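Local structure of hypothetical protein (4JX2) at residues T111-I116 and F231-L236; I119-M124 and N225-T230; Y297-A302 and N323-A328. The protein is of unknown function but is probably secreted, carries a DUF5624 domain and combines alpha helices with a small mixed beta sheet. All blocks are in the same frame, centred on the assembly; numbering follows the deposited sequence.

Interaction 1 (T111-I116 and F231-L236); sequences TEMTAI and FMLTAL
The base of the Met113 side chain runs alongside the Thr234 hydroxyl, the two side chains pointing in opposite senses. Met113 is modelled as selenomethionine. Its CB lies 3.3 Å from Thr234 OG1, and its CG lies 3.4 Å from the same OG1. The hydroxyl oxygen therefore sits against the aliphatic base of Met113, and the pair is packed without a direct bond. Farther out, the Met113 chain folds twice, at chi2 (47°) and again at chi3. This swings the selenium round toward Leu233, and Met113 SE lies 3.9 Å from Leu233 CD1. Leu233 and Met113 meet at an oblique angle, and the CD1 branch of the leucine does the touching. The two segments belong to helix 110-117 and helix 223-247. They form a nearly antiparallel helix pair, with their directions at 156° and their axes 9.2 Å apart at closest approach. Both hydroxyls in the contact are tied back to their own helices. Thr234 OG1 bonds to Thr230 O, and Thr114 OG1 bonds to Phe110 O. With Thr234 OG1 anti to its own carbonyl carbon (chi1 -62°), it lies back toward Thr230 O, one turn earlier. A water links the two threonines. It donates to Thr234 OG1 at 2.7 Å, and gives only a weak bond to Thr114 OG1 at 3.5 Å. Helix 175-197 closes the seam with Ile182 on Met113 and Ile178 on Leu233, and Trp171 also lies on Met113. On the flank of helix 110-117, Thr114 packs on Tyr38 of the second subunit.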
loop_
_atom_site.group_PDB
_atom_site.type_symbol
_atom_site.label_atom_id
_atom_site.label_comp_id
_atom_site.label_asym_id
_atom_site.label_seq_id
_atom_site.Cartn_x
_atom_site.Cartn_y
_atom_site.Cartn_z
ATOM N N THR A 111 9.224 -6.091 24.817
ATOM C CA THR A 111 10.230 -5.069 25.077
ATOM C C THR A 111 11.547 -5.759 25.380
ATOM O O THR A 111 12.551 -5.434 24.746
ATOM C CB THR A 111 9.749 -4.160 26.217
ATOM O OG1 THR A 111 8.540 -3.524 25.799
ATOM C CG2 THR A 111 10.774 -3.105 26.616
ATOM N N GLU A 112 11.517 -6.757 26.291
ATOM C CA GLU A 112 12.662 -7.551 26.736
ATOM C C GLU A 112 13.406 -8.175 25.553
ATOM O O GLU A 112 14.602 -7.915 25.378
ATOM C CB GLU A 112 12.219 -8.651 27.722
ATOM C CG GLU A 112 11.615 -8.140 29.024
ATOM C CD GLU A 112 10.116 -7.888 29.062
ATOM O OE1 GLU A 112 9.529 -7.515 28.020
ATOM O OE2 GLU A 112 9.531 -8.011 30.162
HETATM N N MSE A 113 12.667 -8.933 24.712
HETATM C CA MSE A 113 13.187 -9.623 23.550
HETATM C C MSE A 113 13.596 -8.674 22.422
HETATM O O MSE A 113 14.650 -8.887 21.817
HETATM C CB MSE A 113 12.138 -10.602 23.059
HETATM C CG MSE A 113 12.683 -11.971 22.661
HETATM SE SE MSE A 113 13.923 -12.899 23.841
HETATM C CE MSE A 113 13.008 -12.788 25.500
ATOM N N THR A 114 12.793 -7.627 22.146
ATOM C CA THR A 114 13.067 -6.649 21.077
ATOM C C THR A 114 14.337 -5.849 21.401
ATOM O O THR A 114 15.125 -5.614 20.492
ATOM C CB THR A 114 11.838 -5.748 20.839
ATOM O OG1 THR A 114 10.752 -6.590 20.449
ATOM C CG2 THR A 114 12.054 -4.699 19.770
ATOM N N ALA A 115 14.540 -5.476 22.685
ATOM C CA ALA A 115 15.706 -4.747 23.168
ATOM C C ALA A 115 17.001 -5.486 22.817
ATOM O O ALA A 115 17.960 -4.857 22.379
ATOM C CB ALA A 115 15.610 -4.526 24.685
ATOM N N ILE A 116 17.013 -6.817 22.980
ATOM C CA ILE A 116 18.177 -7.659 22.654
ATOM C C ILE A 116 18.359 -7.751 21.103
ATOM O O ILE A 116 19.489 -7.610 20.638
ATOM C CB ILE A 116 18.095 -9.067 23.349
ATOM C CG1 ILE A 116 18.062 -8.930 24.895
ATOM C CG2 ILE A 116 19.219 -10.034 22.879
ATOM C CD1 ILE A 116 19.317 -8.242 25.596
ATOM N N PHE A 231 13.918 -12.771 17.468
ATOM C CA PHE A 231 12.794 -12.441 16.590
ATOM C C PHE A 231 11.756 -13.587 16.606
ATOM O O PHE A 231 10.544 -13.340 16.697
ATOM C CB PHE A 231 13.268 -12.156 15.144
ATOM C CG PHE A 231 13.838 -10.778 14.891
ATOM C CD1 PHE A 231 13.198 -9.644 15.369
ATOM C CD2 PHE A 231 14.980 -10.611 14.112
ATOM C CE1 PHE A 231 13.713 -8.364 15.101
ATOM C CE2 PHE A 231 15.518 -9.334 13.878
ATOM C CZ PHE A 231 14.867 -8.218 14.355
HETATM N N MSE A 232 12.254 -14.838 16.541
HETATM C CA MSE A 232 11.457 -16.060 16.605
HETATM C C MSE A 232 10.620 -16.121 17.887
HETATM O O MSE A 232 9.463 -16.521 17.838
HETATM C CB MSE A 232 12.367 -17.300 16.554
HETATM C CG MSE A 232 12.851 -17.653 15.182
HETATM SE SE MSE A 232 11.489 -18.335 13.988
HETATM C CE MSE A 232 12.552 -18.644 12.375
ATOM N N LEU A 233 11.205 -15.749 19.030
ATOM C CA LEU A 233 10.509 -15.848 20.313
ATOM C C LEU A 233 9.448 -14.805 20.439
ATOM O O LEU A 233 8.408 -15.064 21.038
ATOM C CB LEU A 233 11.480 -15.776 21.496
ATOM C CG LEU A 233 12.475 -16.953 21.639
ATOM C CD1 LEU A 233 13.531 -16.603 22.631
ATOM C CD2 LEU A 233 11.776 -18.249 22.038
ATOM N N THR A 234 9.695 -13.643 19.845
ATOM C CA THR A 234 8.787 -12.506 19.805
ATOM C C THR A 234 7.566 -12.902 18.968
ATOM O O THR A 234 6.449 -12.697 19.441
ATOM C CB THR A 234 9.521 -11.261 19.276
ATOM O OG1 THR A 234 10.602 -10.922 20.155
ATOM C CG2 THR A 234 8.628 -10.076 19.165
ATOM N N ALA A 235 7.772 -13.493 17.754
ATOM C CA ALA A 235 6.697 -13.970 16.869
ATOM C C ALA A 235 5.854 -15.033 17.580
ATOM O O ALA A 235 4.625 -14.930 17.611
ATOM C CB ALA A 235 7.291 -14.557 15.592
ATOM N N LEU A 236 6.537 -16.032 18.180
ATOM C CA LEU A 236 5.933 -17.127 18.911
ATOM C C LEU A 236 5.060 -16.605 20.059
ATOM O O LEU A 236 3.934 -17.068 20.186
ATOM C CB LEU A 236 7.027 -18.082 19.434
ATOM C CG LEU A 236 6.608 -19.257 20.342
ATOM C CD1 LEU A 236 5.579 -20.181 19.657
ATOM C CD2 LEU A 236 7.844 -20.052 20.811
HETATM O O HOH W 1 12.191 -9.236 18.752
#

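Interaction 2 (I119-M124 and N225-T230); sequences IGPALM and NVMIGT
Met227 reaches across to Gly120, Pro121 and Met124, and every contact between the two segments runs through it. It is a selenomethionine, as is Met124. The tighter part lies around its selenium. Met227 SE rests 4.0 Å from Gly120 CA, and glycine has no side chain to hold it off. Pro121 adds its ring carbon next to the nitrogen, with Pro121 CD 4.1 Å from Met227 SE. The stem of Met227 is extended at chi2 (-170°) and turns only at chi3 (-76°). The selenium is thus carried over to the neighbouring helix, and the methyl turns aside toward Met124. There the two methionines meet tip to tip, with Met124 CE and Met227 CE 4.1 Å apart. The looser part lies toward Ile119 and Val226. Their side chains stay well short of the facing segment. Helix 175-197 packs there, with Ala189 on Ile119 and Ala185 on Val226. The four touching residues are all buried, and the looser side is lined by other protein. Leu213 also lies on Met227, and Phe41 of the second subunit lies on Pro121. The axes of the two short segments come within 10.9 Å, with their directions at 134°. This is a splayed, oblique pairing, an apolar helix-to-helix contact that joins helix 119-131 and helix 223-247 in the helical part of the DUF5624 region.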
loop_
_atom_site.group_PDB
_atom_site.type_symbol
_atom_site.label_atom_id
_atom_site.label_comp_id
_atom_site.label_asym_id
_atom_site.label_seq_id
_atom_site.Cartn_x
_atom_site.Cartn_y
_atom_site.Cartn_z
ATOM N N ILE A 119 20.122 -4.725 19.223
ATOM C CA ILE A 119 21.541 -4.443 19.491
ATOM C C ILE A 119 22.318 -4.437 18.153
ATOM O O ILE A 119 23.116 -3.513 17.933
ATOM C CB ILE A 119 22.111 -5.422 20.554
ATOM C CG1 ILE A 119 21.566 -5.022 21.945
ATOM C CG2 ILE A 119 23.652 -5.486 20.530
ATOM C CD1 ILE A 119 21.802 -6.049 23.080
ATOM N N GLY A 120 22.006 -5.397 17.269
ATOM C CA GLY A 120 22.587 -5.494 15.929
ATOM C C GLY A 120 22.338 -4.232 15.117
ATOM O O GLY A 120 23.298 -3.512 14.804
ATOM N N PRO A 121 21.042 -3.872 14.844
ATOM C CA PRO A 121 20.754 -2.626 14.090
ATOM C C PRO A 121 21.335 -1.370 14.739
ATOM O O PRO A 121 21.829 -0.500 14.018
ATOM C CB PRO A 121 19.225 -2.575 14.072
ATOM C CG PRO A 121 18.822 -4.016 14.142
ATOM C CD PRO A 121 19.799 -4.638 15.085
ATOM N N ALA A 122 21.309 -1.285 16.094
ATOM C CA ALA A 122 21.894 -0.157 16.849
ATOM C C ALA A 122 23.376 0.026 16.502
ATOM O O ALA A 122 23.799 1.143 16.175
ATOM C CB ALA A 122 21.738 -0.378 18.346
ATOM N N LEU A 123 24.147 -1.087 16.523
ATOM C CA LEU A 123 25.569 -1.075 16.211
ATOM C C LEU A 123 25.816 -0.711 14.746
ATOM O O LEU A 123 26.762 0.043 14.464
ATOM C CB LEU A 123 26.224 -2.409 16.576
ATOM C CG LEU A 123 26.524 -2.599 18.064
ATOM C CD1 LEU A 123 26.982 -4.003 18.343
ATOM C CD2 LEU A 123 27.549 -1.559 18.583
HETATM N N MSE A 124 24.940 -1.196 13.830
HETATM C CA MSE A 124 24.992 -0.874 12.387
HETATM C C MSE A 124 24.832 0.643 12.173
HETATM O O MSE A 124 25.609 1.260 11.439
HETATM C CB MSE A 124 23.905 -1.626 11.612
HETATM C CG MSE A 124 24.160 -3.099 11.469
HETATM SE SE MSE A 124 22.534 -4.001 10.830
HETATM C CE MSE A 124 22.683 -5.676 11.843
ATOM N N ASN A 225 22.654 -15.174 14.789
ATOM C CA ASN A 225 21.815 -16.239 15.356
ATOM C C ASN A 225 20.965 -15.715 16.536
ATOM O O ASN A 225 19.800 -16.108 16.674
ATOM C CB ASN A 225 22.668 -17.403 15.808
ATOM C CG ASN A 225 23.297 -18.226 14.701
ATOM O OD1 ASN A 225 23.831 -17.712 13.700
ATOM N ND2 ASN A 225 23.320 -19.535 14.915
ATOM N N VAL A 226 21.528 -14.809 17.355
ATOM C CA VAL A 226 20.811 -14.201 18.473
ATOM C C VAL A 226 19.661 -13.366 17.891
ATOM O O VAL A 226 18.552 -13.419 18.417
ATOM C CB VAL A 226 21.744 -13.380 19.411
ATOM C CG1 VAL A 226 20.963 -12.506 20.382
ATOM C CG2 VAL A 226 22.673 -14.295 20.175
HETATM N N MSE A 227 19.910 -12.635 16.789
HETATM C CA MSE A 227 18.876 -11.824 16.151
HETATM C C MSE A 227 17.728 -12.676 15.654
HETATM O O MSE A 227 16.590 -12.307 15.906
HETATM C CB MSE A 227 19.446 -10.979 15.027
HETATM C CG MSE A 227 20.168 -9.776 15.571
HETATM SE SE MSE A 227 20.649 -8.533 14.227
HETATM C CE MSE A 227 22.223 -9.489 13.394
ATOM N N ILE A 228 18.004 -13.841 15.032
ATOM C CA ILE A 228 16.950 -14.735 14.541
ATOM C C ILE A 228 16.197 -15.362 15.739
ATOM O O ILE A 228 14.965 -15.314 15.766
ATOM C CB ILE A 228 17.488 -15.806 13.548
ATOM C CG1 ILE A 228 18.264 -15.173 12.339
ATOM C CG2 ILE A 228 16.369 -16.751 13.074
ATOM C CD1 ILE A 228 17.580 -13.910 11.584
ATOM N N GLY A 229 16.939 -15.881 16.723
ATOM C CA GLY A 229 16.368 -16.511 17.909
ATOM C C GLY A 229 15.393 -15.620 18.654
ATOM O O GLY A 229 14.269 -16.026 18.948
ATOM N N THR A 230 15.803 -14.375 18.912
ATOM C CA THR A 230 15.002 -13.362 19.611
ATOM C C THR A 230 13.775 -12.977 18.797
ATOM O O THR A 230 12.701 -12.884 19.382
ATOM C CB THR A 230 15.835 -12.130 19.946
ATOM O OG1 THR A 230 16.530 -11.690 18.773
ATOM C CG2 THR A 230 16.801 -12.377 21.059
#

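Interaction 3 (Y297-A302 and N323-A328); sequences YITPYA and NTVWGA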
loop_
_atom_site.group_PDB
_atom_site.type_symbol
_atom_site.label_atom_id
_atom_site.label_comp_id
_atom_site.label_asym_id
_atom_site.label_seq_id
_atom_site.Cartn_x
_atom_site.Cartn_y
_atom_site.Cartn_z
ATOM N N TYR A 297 -8.663 -7.527 3.455
ATOM C CA TYR A 297 -8.298 -6.293 2.751
ATOM C C TYR A 297 -7.309 -5.486 3.559
ATOM O O TYR A 297 -7.518 -5.281 4.754
ATOM C CB TYR A 297 -9.554 -5.445 2.418
ATOM C CG TYR A 297 -10.498 -6.119 1.438
ATOM C CD1 TYR A 297 -10.189 -6.195 0.081
ATOM C CD2 TYR A 297 -11.682 -6.708 1.870
ATOM C CE1 TYR A 297 -11.033 -6.841 -0.818
ATOM C CE2 TYR A 297 -12.532 -7.362 0.980
ATOM C CZ TYR A 297 -12.212 -7.410 -0.364
ATOM O OH TYR A 297 -13.038 -8.072 -1.238
ATOM N N ILE A 298 -6.206 -5.063 2.910
ATOM C CA ILE A 298 -5.214 -4.194 3.526
ATOM C C ILE A 298 -5.640 -2.798 3.130
ATOM O O ILE A 298 -5.574 -2.461 1.948
ATOM C CB ILE A 298 -3.748 -4.537 3.163
ATOM C CG1 ILE A 298 -3.420 -6.007 3.558
ATOM C CG2 ILE A 298 -2.781 -3.530 3.847
ATOM C CD1 ILE A 298 -2.183 -6.496 3.082
ATOM N N THR A 299 -6.160 -2.023 4.096
ATOM C CA THR A 299 -6.704 -0.691 3.869
ATOM C C THR A 299 -5.870 0.355 4.640
ATOM O O THR A 299 -6.329 0.859 5.675
ATOM C CB THR A 299 -8.195 -0.676 4.266
ATOM O OG1 THR A 299 -8.302 -1.027 5.643
ATOM C CG2 THR A 299 -9.045 -1.619 3.409
ATOM N N PRO A 300 -4.666 0.743 4.131
ATOM C CA PRO A 300 -3.814 1.667 4.902
ATOM C C PRO A 300 -4.401 3.067 5.145
ATOM O O PRO A 300 -3.990 3.745 6.096
ATOM C CB PRO A 300 -2.536 1.737 4.068
ATOM C CG PRO A 300 -2.504 0.431 3.337
ATOM C CD PRO A 300 -3.946 0.261 2.938
ATOM N N TYR A 301 -5.392 3.467 4.348
ATOM C CA TYR A 301 -5.961 4.793 4.503
ATOM C C TYR A 301 -7.304 4.768 5.242
ATOM O O TYR A 301 -7.946 5.812 5.371
ATOM C CB TYR A 301 -6.038 5.508 3.152
ATOM C CG TYR A 301 -4.675 5.681 2.511
ATOM C CD1 TYR A 301 -3.663 6.406 3.148
ATOM C CD2 TYR A 301 -4.389 5.115 1.272
ATOM C CE1 TYR A 301 -2.398 6.544 2.574
ATOM C CE2 TYR A 301 -3.147 5.294 0.665
ATOM C CZ TYR A 301 -2.144 5.989 1.328
ATOM O OH TYR A 301 -0.917 6.150 0.718
ATOM N N ALA A 302 -7.679 3.615 5.815
ATOM C CA ALA A 302 -8.879 3.558 6.624
ATOM C C ALA A 302 -8.676 4.414 7.867
ATOM O O ALA A 302 -7.577 4.421 8.447
ATOM C CB ALA A 302 -9.181 2.127 7.022
ATOM N N ASN A 323 -19.229 -1.454 6.095
ATOM C CA ASN A 323 -19.748 -1.103 4.773
ATOM C C ASN A 323 -18.835 -0.168 3.965
ATOM O O ASN A 323 -18.546 -0.476 2.813
ATOM C CB ASN A 323 -21.138 -0.479 4.895
ATOM C CG ASN A 323 -22.170 -1.357 5.566
ATOM O OD1 ASN A 323 -22.638 -1.071 6.669
ATOM N ND2 ASN A 323 -22.557 -2.439 4.913
ATOM N N THR A 324 -18.405 0.970 4.542
ATOM C CA THR A 324 -17.593 1.961 3.836
ATOM C C THR A 324 -16.241 1.387 3.501
ATOM O O THR A 324 -15.752 1.614 2.387
ATOM C CB THR A 324 -17.478 3.258 4.648
ATOM O OG1 THR A 324 -18.771 3.634 5.134
ATOM C CG2 THR A 324 -16.850 4.407 3.858
ATOM N N VAL A 325 -15.628 0.654 4.442
ATOM C CA VAL A 325 -14.307 0.080 4.211
ATOM C C VAL A 325 -14.441 -1.312 3.574
ATOM O O VAL A 325 -14.296 -1.418 2.361
ATOM C CB VAL A 325 -13.396 0.077 5.465
ATOM C CG1 VAL A 325 -12.014 -0.452 5.123
ATOM C CG2 VAL A 325 -13.274 1.482 6.038
ATOM N N TRP A 326 -14.781 -2.345 4.360
ATOM C CA TRP A 326 -14.839 -3.732 3.903
ATOM C C TRP A 326 -15.823 -3.956 2.739
ATOM O O TRP A 326 -15.415 -4.496 1.704
ATOM C CB TRP A 326 -15.133 -4.696 5.074
ATOM C CG TRP A 326 -14.784 -6.115 4.729
ATOM C CD1 TRP A 326 -13.556 -6.705 4.820
ATOM C CD2 TRP A 326 -15.636 -7.065 4.073
ATOM N NE1 TRP A 326 -13.600 -7.978 4.296
ATOM C CE2 TRP A 326 -14.855 -8.212 3.799
ATOM C CE3 TRP A 326 -16.982 -7.047 3.664
ATOM C CZ2 TRP A 326 -15.384 -9.347 3.170
ATOM C CZ3 TRP A 326 -17.498 -8.169 3.031
ATOM C CH2 TRP A 326 -16.710 -9.307 2.807
ATOM N N GLY A 327 -17.081 -3.538 2.929
ATOM C CA GLY A 327 -18.188 -3.709 1.988
ATOM C C GLY A 327 -17.940 -3.202 0.583
ATOM O O GLY A 327 -18.240 -3.904 -0.383
ATOM N N ALA A 328 -17.415 -1.969 0.459
ATOM C CA ALA A 328 -17.117 -1.320 -0.820
ATOM C C ALA A 328 -16.059 -2.115 -1.617
ATOM O O ALA A 328 -16.273 -2.354 -2.813
ATOM C CB ALA A 328 -16.650 0.099 -0.581
#
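Trp326 and Val325 pack on Tyr297, Thr299 and Ala302, joining helix 315-339 to the end of strand 296-298. This strand is one of the two edge strands, within the chain, of a five-strand mixed sheet. The contact is thus helix-on-sheet packing at a sheet margin. The chain leaves the strand through a type I beta turn from Thr299 to Ala302, closed by Ala302 N bonding to Thr299 O. The second segment opens with an irregularity within its helix. Asn323 to Gly327 form a wider pi-type turn, and Asn323 O accepts a weak bond from Ala328 N. Val325 comes first among the residues that touch. Its two methyls divide the work. Val325 CG1, anti to the backbone N (chi1 -176°), lies 3.6 Å from Thr299 CG2. Val325 CG2 faces the turn and lies 4.3 Å from Ala302 CB. Ile259 of strand 257-262 and Tyr320 of the same helix also touch Val325. Trp326 follows. Its side chain leaves the backbone across the seam rather than toward the strand, yet the indole end comes closer. Tyr297 meets it in a T-shaped (edge-to-face) pair. The tyrosine edge points at one indole face, with the planes at 70° and its ring centroid 5.0 Å from that of the five-membered ring. The indole also stacks with His330, and its NE1 bonds to Arg295 O, which helps fix its rotation. Tyr297 is held at its far end, where OH bonds to Arg333 NE and His330 ND1. In the edge-to-face pair, Tyr297 CE2 stands 3.4 Å above the Trp326 ring plane, shifted toward the rim.

How the interactions relate
Interactions 1 and 2 are neighbours, with centres about 10 Å apart. Both use helix 223-247. Their other partners, helix 110-117 and helix 119-131, follow each other in the chain. Interaction 2 is nested within the loop that interaction 1 closes. The two touch through Ile116 on Val226 and Thr230, so one helical core runs through both. Interaction 3 comes later in the chain, at the sheet margin. Its centre is about 31 Å from that of interaction 1 and about 36 Å from that of interaction 2. All three adjoin the second subunit, so both the helical core and the sheet region take part in the dimer.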